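Local coordinates for multiple PDZ domain protein (PDB 4XH7), which is a multi-PDZ scaffold, represented here by its fourth PDZ domain, that probably gathers signalling partners by binding their C-terminal tails, at residues 47-50 against 51-54. Numbering follows the deposited sequence.
Sequences EATV and GHHF
The amide N of Phe54 reaches the carbonyl O of Glu47 at 2.8 Å. The return bond, from Glu47 N to Phe54 O at 3.0 Å, completes a hydrogen-bonded pair of the antiparallel hairpin. Two residues nearer the bend, Thr49 N donates to His52 O at 3.0 Å, whereas the answering bond from His52 N to Thr49 O is weak and long at 3.4 Å. These two bonds close a type II turn with Val50 and Gly51 at its corners, where Gly51 takes the positive phi (82°) that this turn requires.

On one face of the hairpin lie Glu47, Thr49, His52 and Phe54. The hydroxyl OG1 of Thr49, placed between its own backbone N and carbonyl carbon (chi1 59°), leans over the neighbouring strand and packs 3.4 Å from His52 CB. It also meets the edge of the Phe54 ring, in the ring plane, with CE2 4.0 Å away. The aliphatic CG of Glu47, likewise held between the backbone N and the carbonyl carbon, rests beside Phe54 CB at 4.1 Å. His52 ND1 is hydrogen-bonded to Glu75 OE1.

The other face carries the non-hydrogen-bonded pair Ala48 and His53, in which the methyl CB of Ala48 packs 3.4 Å from CD2 of the imidazole. NE2 of that buried ring hydrogen-bonds His89 ND1 at the start of helix 89-97, the two rings nearly perpendicular. Strands 44-49 and 52-58 thus form a β-hairpin closed by a two-residue type II turn; strand 44-49 probably corresponds to the strand that, with the helix equivalent to 89-97, flanks the peptide groove in PDZ domains, and here the hairpin is linked to that helix through His53 and His89.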
loop_
_atom_site.group_PDB
_atom_site.type_symbol
_atom_site.label_atom_id
_atom_site.label_comp_id
_atom_site.label_asym_id
_atom_site.label_seq_id
_atom_site.Cartn_x
_atom_site.Cartn_y
_atom_site.Cartn_z
ATOM N N GLU A 47 9.619 3.812 -6.663
ATOM C CA GLU A 47 9.920 4.221 -8.015
ATOM C C GLU A 47 8.619 4.467 -8.708
ATOM O O GLU A 47 7.573 4.030 -8.257
ATOM C CB GLU A 47 10.741 3.183 -8.744
ATOM C CG GLU A 47 10.092 1.831 -8.827
ATOM C CD GLU A 47 11.071 0.797 -9.330
ATOM O OE1 GLU A 47 10.661 -0.360 -9.546
ATOM O OE2 GLU A 47 12.258 1.151 -9.499
ATOM N N ALA A 48 8.669 5.181 -9.805
ATOM C CA ALA A 48 7.389 5.564 -10.390
ATOM C C ALA A 48 7.446 5.669 -11.886
ATOM O O ALA A 48 8.500 5.874 -12.472
ATOM C CB ALA A 48 6.931 6.899 -9.797
ATOM N N THR A 49 6.280 5.553 -12.496
ATOM C CA THR A 49 6.102 5.983 -13.875
ATOM C C THR A 49 5.036 7.076 -13.802
ATOM O O THR A 49 4.672 7.511 -12.716
ATOM C CB THR A 49 5.663 4.860 -14.778
ATOM O OG1 THR A 49 4.423 4.318 -14.302
ATOM C CG2 THR A 49 6.702 3.760 -14.812
ATOM N N VAL A 50 4.558 7.543 -14.938
ATOM C CA VAL A 50 3.521 8.576 -14.927
ATOM C C VAL A 50 2.202 7.968 -14.474
ATOM O O VAL A 50 1.633 7.123 -15.156
ATOM C CB VAL A 50 3.386 9.199 -16.319
ATOM C CG1 VAL A 50 2.219 10.191 -16.385
ATOM C CG2 VAL A 50 4.720 9.886 -16.690
ATOM N N GLY A 51 1.742 8.386 -13.302
ATOM C CA GLY A 51 0.480 7.938 -12.759
ATOM C C GLY A 51 0.516 6.597 -12.043
ATOM O O GLY A 51 -0.545 6.053 -11.725
ATOM N N HIS A 52 1.717 6.067 -11.784
ATOM C CA HIS A 52 1.829 4.798 -11.040
ATOM C C HIS A 52 3.001 4.819 -10.110
ATOM O O HIS A 52 4.098 5.242 -10.488
ATOM C CB HIS A 52 1.983 3.611 -11.997
ATOM C CG HIS A 52 0.840 3.468 -12.936
ATOM N ND1 HIS A 52 -0.328 2.820 -12.594
ATOM C CD2 HIS A 52 0.672 3.915 -14.203
ATOM C CE1 HIS A 52 -1.168 2.868 -13.615
ATOM N NE2 HIS A 52 -0.583 3.516 -14.608
ATOM N N HIS A 53 2.792 4.334 -8.887
ATOM C CA HIS A 53 3.886 4.341 -7.921
ATOM C C HIS A 53 4.102 2.958 -7.371
ATOM O O HIS A 53 3.124 2.274 -7.072
ATOM C CB HIS A 53 3.572 5.346 -6.826
ATOM C CG HIS A 53 3.577 6.750 -7.338
ATOM N ND1 HIS A 53 2.502 7.307 -7.997
ATOM C CD2 HIS A 53 4.577 7.661 -7.401
ATOM C CE1 HIS A 53 2.819 8.527 -8.397
ATOM N NE2 HIS A 53 4.078 8.759 -8.061
ATOM N N PHE A 54 5.380 2.545 -7.274
ATOM C CA PHE A 54 5.711 1.155 -6.943
ATOM C C PHE A 54 6.674 1.101 -5.793
ATOM O O PHE A 54 7.482 2.015 -5.611
ATOM C CB PHE A 54 6.340 0.447 -8.135
ATOM C CG PHE A 54 5.485 0.478 -9.384
ATOM C CD1 PHE A 54 4.525 -0.502 -9.595
ATOM C CD2 PHE A 54 5.654 1.484 -10.316
ATOM C CE1 PHE A 54 3.708 -0.484 -10.723
ATOM C CE2 PHE A 54 4.850 1.529 -11.500
ATOM C CZ PHE A 54 3.861 0.522 -11.692
#